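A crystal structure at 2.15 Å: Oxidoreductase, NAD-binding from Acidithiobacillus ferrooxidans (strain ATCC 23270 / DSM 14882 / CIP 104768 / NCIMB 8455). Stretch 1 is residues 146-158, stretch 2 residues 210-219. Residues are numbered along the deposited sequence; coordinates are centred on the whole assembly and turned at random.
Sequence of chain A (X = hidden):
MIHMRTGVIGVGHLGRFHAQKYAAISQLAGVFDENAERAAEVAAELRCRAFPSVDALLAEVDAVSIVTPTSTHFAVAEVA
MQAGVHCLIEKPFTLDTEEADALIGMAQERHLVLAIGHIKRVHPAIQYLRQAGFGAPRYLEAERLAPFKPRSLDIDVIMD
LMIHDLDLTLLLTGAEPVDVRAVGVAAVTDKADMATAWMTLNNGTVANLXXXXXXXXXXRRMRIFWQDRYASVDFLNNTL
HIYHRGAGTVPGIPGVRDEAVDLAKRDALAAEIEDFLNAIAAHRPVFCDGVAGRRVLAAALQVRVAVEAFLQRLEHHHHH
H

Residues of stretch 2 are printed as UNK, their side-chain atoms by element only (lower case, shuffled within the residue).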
# COMPACT_ATOMS: atom_id res chain seq x y z
N ALA A 146 -9.81 -6.27 10.48
CA ALA A 146 -8.77 -6.35 11.49
C ALA A 146 -9.38 -6.36 12.89
O ALA A 146 -10.33 -5.62 13.15
CB ALA A 146 -7.80 -5.18 11.37
N PRO A 147 -8.88 -7.20 13.79
CA PRO A 147 -9.39 -7.19 15.17
C PRO A 147 -9.08 -5.87 15.87
O PRO A 147 -8.07 -5.21 15.58
CB PRO A 147 -8.66 -8.36 15.83
CG PRO A 147 -7.38 -8.46 15.07
CD PRO A 147 -7.73 -8.11 13.64
N PHE A 148 -9.95 -5.50 16.79
CA PHE A 148 -9.73 -4.28 17.56
C PHE A 148 -8.56 -4.48 18.52
O PHE A 148 -8.55 -5.42 19.32
CB PHE A 148 -11.00 -3.89 18.30
CG PHE A 148 -11.06 -2.43 18.62
CD1 PHE A 148 -11.20 -1.50 17.60
CD2 PHE A 148 -10.94 -1.99 19.92
CE1 PHE A 148 -11.25 -0.15 17.88
CE2 PHE A 148 -10.98 -0.64 20.21
CZ PHE A 148 -11.13 0.28 19.19
N LYS A 149 -7.56 -3.61 18.42
CA LYS A 149 -6.36 -3.64 19.25
C LYS A 149 -6.23 -2.31 19.98
O LYS A 149 -6.88 -1.33 19.61
CB LYS A 149 -5.10 -3.90 18.40
CG LYS A 149 -5.21 -5.01 17.39
CD LYS A 149 -4.62 -4.57 16.06
CE LYS A 149 -5.07 -5.48 14.92
NZ LYS A 149 -5.04 -4.77 13.61
N PRO A 150 -5.38 -2.24 21.02
CA PRO A 150 -5.27 -0.97 21.77
C PRO A 150 -5.05 0.24 20.88
O PRO A 150 -5.52 1.34 21.22
CB PRO A 150 -4.08 -1.23 22.70
CG PRO A 150 -4.16 -2.68 22.97
CD PRO A 150 -4.59 -3.31 21.66
N ARG A 151 -4.41 0.07 19.73
CA ARG A 151 -4.11 1.18 18.84
C ARG A 151 -5.16 1.40 17.76
O ARG A 151 -5.02 2.34 16.97
CB ARG A 151 -2.74 0.96 18.19
CG ARG A 151 -1.55 1.06 19.13
CD ARG A 151 -1.31 -0.23 19.94
NE ARG A 151 -0.08 -0.16 20.73
CZ ARG A 151 0.32 -1.09 21.59
NH1 ARG A 151 -0.42 -2.17 21.81
NH2 ARG A 151 1.46 -0.93 22.25
N SER A 152 -6.22 0.58 17.71
CA SER A 152 -7.12 0.59 16.56
C SER A 152 -7.83 1.92 16.39
O SER A 152 -8.27 2.24 15.28
CB SER A 152 -8.14 -0.53 16.68
OG SER A 152 -7.56 -1.79 16.42
N LEU A 153 -7.95 2.71 17.45
CA LEU A 153 -8.61 4.00 17.33
C LEU A 153 -7.87 4.94 16.39
O LEU A 153 -8.47 5.90 15.89
CB LEU A 153 -8.76 4.65 18.71
CG LEU A 153 -9.90 4.03 19.54
CD1 LEU A 153 -10.30 4.92 20.72
CD2 LEU A 153 -11.10 3.72 18.65
N ASP A 154 -6.60 4.68 16.12
CA ASP A 154 -5.85 5.47 15.15
C ASP A 154 -5.75 4.78 13.79
O ASP A 154 -4.90 5.16 12.98
CB ASP A 154 -4.46 5.78 15.71
CG ASP A 154 -4.52 6.59 16.99
OD1 ASP A 154 -4.12 6.07 18.05
OD2 ASP A 154 -5.00 7.74 16.94
N ILE A 155 -6.58 3.78 13.54
CA ILE A 155 -6.64 3.10 12.25
C ILE A 155 -7.78 3.72 11.46
O ILE A 155 -8.96 3.52 11.80
CB ILE A 155 -6.86 1.59 12.39
CG1 ILE A 155 -5.65 0.91 13.01
CG2 ILE A 155 -7.19 0.97 11.05
CD1 ILE A 155 -5.90 -0.54 13.37
N ASP A 156 -7.45 4.47 10.41
CA ASP A 156 -8.47 5.04 9.53
C ASP A 156 -8.97 3.92 8.62
O ASP A 156 -8.23 3.42 7.77
CB ASP A 156 -7.92 6.22 8.74
CG ASP A 156 -8.99 6.96 7.95
OD1 ASP A 156 -9.77 6.33 7.19
OD2 ASP A 156 -9.03 8.21 8.07
N VAL A 157 -10.23 3.54 8.80
CA VAL A 157 -10.79 2.36 8.13
C VAL A 157 -10.66 2.46 6.61
O VAL A 157 -10.42 1.46 5.94
CB VAL A 157 -12.25 2.18 8.62
CG1 VAL A 157 -13.12 1.50 7.62
CG2 VAL A 157 -12.23 1.41 9.95
N ILE A 158 -10.77 3.66 6.05
CA ILE A 158 -10.61 3.85 4.61
C ILE A 158 -9.15 4.05 4.23
O ILE A 158 -8.63 3.35 3.36
CB ILE A 158 -11.48 5.03 4.14
CG1 ILE A 158 -12.92 4.86 4.63
CG2 ILE A 158 -11.46 5.13 2.62
CD1 ILE A 158 -13.53 3.55 4.16
N UNK A 210 -15.02 -3.93 1.45
CA UNK A 210 -15.37 -3.82 2.86
C UNK A 210 -14.10 -3.73 3.71
O UNK A 210 -13.09 -4.37 3.41
c UNK A 210 -16.24 -5.00 3.30
N UNK A 211 -14.16 -2.93 4.77
CA UNK A 211 -13.05 -2.85 5.71
C UNK A 211 -13.60 -2.65 7.11
O UNK A 211 -14.62 -1.98 7.29
c UNK A 211 -12.08 -1.72 5.33
N UNK A 212 -12.94 -3.25 8.10
CA UNK A 212 -13.36 -3.17 9.50
C UNK A 212 -12.14 -3.25 10.42
O UNK A 212 -11.18 -3.97 10.14
c UNK A 212 -14.35 -4.28 9.86
o UNK A 212 -14.67 -4.22 11.25
N UNK A 213 -12.22 -2.53 11.54
CA UNK A 213 -11.20 -2.56 12.58
C UNK A 213 -11.72 -3.15 13.89
O UNK A 213 -11.03 -3.03 14.92
c UNK A 213 -10.63 -1.16 12.83
n UNK A 213 -10.80 4.00 13.82
c UNK A 213 -11.65 -0.15 13.25
n UNK A 213 -12.89 4.14 14.75
c UNK A 213 -11.03 1.20 13.57
c UNK A 213 -11.91 3.41 14.23
n UNK A 213 -12.04 2.09 14.13
N UNK A 214 -12.88 -3.79 13.90
CA UNK A 214 -13.46 -4.31 15.13
C UNK A 214 -13.90 -5.78 15.02
O UNK A 214 -14.83 -6.19 15.70
c UNK A 214 -15.70 -3.37 14.45
c UNK A 214 -14.19 -2.06 15.98
c UNK A 214 -14.65 -3.45 15.57
N UNK A 215 -13.26 -6.57 14.15
CA UNK A 215 -13.73 -7.96 14.00
C UNK A 215 -13.13 -8.84 15.08
O UNK A 215 -12.21 -8.42 15.81
c UNK A 215 -14.45 -8.06 11.58
c UNK A 215 -13.43 -8.53 12.61
c UNK A 215 -12.02 -8.19 12.19
N UNK A 216 -13.63 -10.07 15.20
CA UNK A 216 -13.03 -11.06 16.10
C UNK A 216 -11.68 -11.54 15.56
O UNK A 216 -10.63 -11.33 16.18
c UNK A 216 -15.13 -13.52 20.27
c UNK A 216 -15.31 -11.91 16.94
c UNK A 216 -15.73 -13.00 17.93
c UNK A 216 -13.97 -12.24 16.30
n UNK A 216 -16.37 -13.92 20.51
n UNK A 216 -14.80 -13.08 19.05
n UNK A 216 -14.22 -13.56 21.23
N UNK A 217 -11.70 -12.18 14.39
CA UNK A 217 -10.47 -12.70 13.82
C UNK A 217 -10.15 -11.99 12.50
O UNK A 217 -11.06 -11.57 11.77
c UNK A 217 -11.50 -14.60 12.43
c UNK A 217 -12.97 -14.62 12.85
o UNK A 217 -13.62 -15.67 12.68
c UNK A 217 -10.57 -14.21 13.57
o UNK A 217 -13.46 -13.58 13.35
N UNK A 218 -8.86 -11.83 12.18
CA UNK A 218 -8.49 -11.14 10.94
C UNK A 218 -9.05 -11.84 9.71
O UNK A 218 -9.29 -13.05 9.70
c UNK A 218 -6.96 -11.18 10.95
c UNK A 218 -6.58 -11.52 12.36
c UNK A 218 -7.69 -12.35 12.90
N UNK A 219 -9.27 -11.06 8.66
CA UNK A 219 -9.73 -11.60 7.38
C UNK A 219 -9.27 -10.66 6.27
O UNK A 219 -9.60 -9.47 6.30
c UNK A 219 -11.24 -11.77 7.35
O HOH W 1 -7.83 -2.96 14.17
O HOH W 2 -11.04 7.01 15.15

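Position 210 carries one side-chain carbon; its CA-to-CB bond points away from stretch 1 and it touches nothing there. A lone CB means Ala210, a residue with no reach where none is used. Position 211 also has a single carbon, but its CA-to-CB bond points toward stretch 1, where CB lies 3.6 Å from Val157 O and 4.1 Å from Val157 CG1. It is Ala211, a small side chain that fits the buried space beside Val157.

At position 212 one carbon is followed by one oxygen. The CA-to-CB bond points away from stretch 1, while the backbone O accepts from Ala146 N at 2.7 Å. This is Ser212, whose OG accepts a hydrogen bond from the backbone N of position 214 (3.2 Å), bracing the corner that follows.

Position 213 has three carbons, a nitrogen, and a terminal carbon bearing two more nitrogens. One stem carbon lies 3.7 Å from Val157 CG2, and a terminal nitrogen lies 2.8 Å from Ile155 O. The residue is Arg213. Its stem packs through CG on Val157 and passes Ser152 O, 3.4 Å from CD; at its end NH1 donates to Ile155 O, and Leu153 CA lies over one face of the guanidinium. A long stem ending in several donors suits this path to a backbone carbonyl.

Position 214 shows one carbon carrying two others, one of them 3.4 Å from Phe148 CD1. It is Val214: although its CA-to-CB bond points away, the branch lets CG1 make an apolar contact with the exposed Phe148. Position 215 has the same three-carbon branch, with one carbon 3.2 Å from Ala146 O. This is Val215, whose CG2 makes that approach and whose backbone N donates to the same oxygen, also at 3.2 Å.

Position 216 has three carbons, a nitrogen and a carbon bearing two more nitrogens, as 213 has. Its CA-to-CB bond points away, and its backbone O lies 3.6 Å from Pro147 CB. Arg216 is exposed, as suits a charged group. At position 217 the third of three carbons bears two oxygens, and the CA-to-CB bond points away: Glu217, also charged and exposed. Position 218 has three carbons closing a ring onto its own N, one of them 3.8 Å from Pro147 CD. Pro218 offers apolar ring carbon, CG, to another proline. Position 219 has one carbon, 6.5 Å or more from stretch 1; Ala219 makes no close contact and needs no reach.

The contact combines backbone bonds, one arginine side chain, two waters and small apolar contacts. Backbone bonds at Ala146 hold the chains together around the corner, and Arg213 extends the grip to Ile155. Water 1 donates to both Pro147 O (2.7 Å) and Arg213 O (3.3 Å), while water 2 links Leu153 O (2.9 Å) to Arg213 NH1 (3.3 Å).

Stretch 2 210-219: AASRVVREPA
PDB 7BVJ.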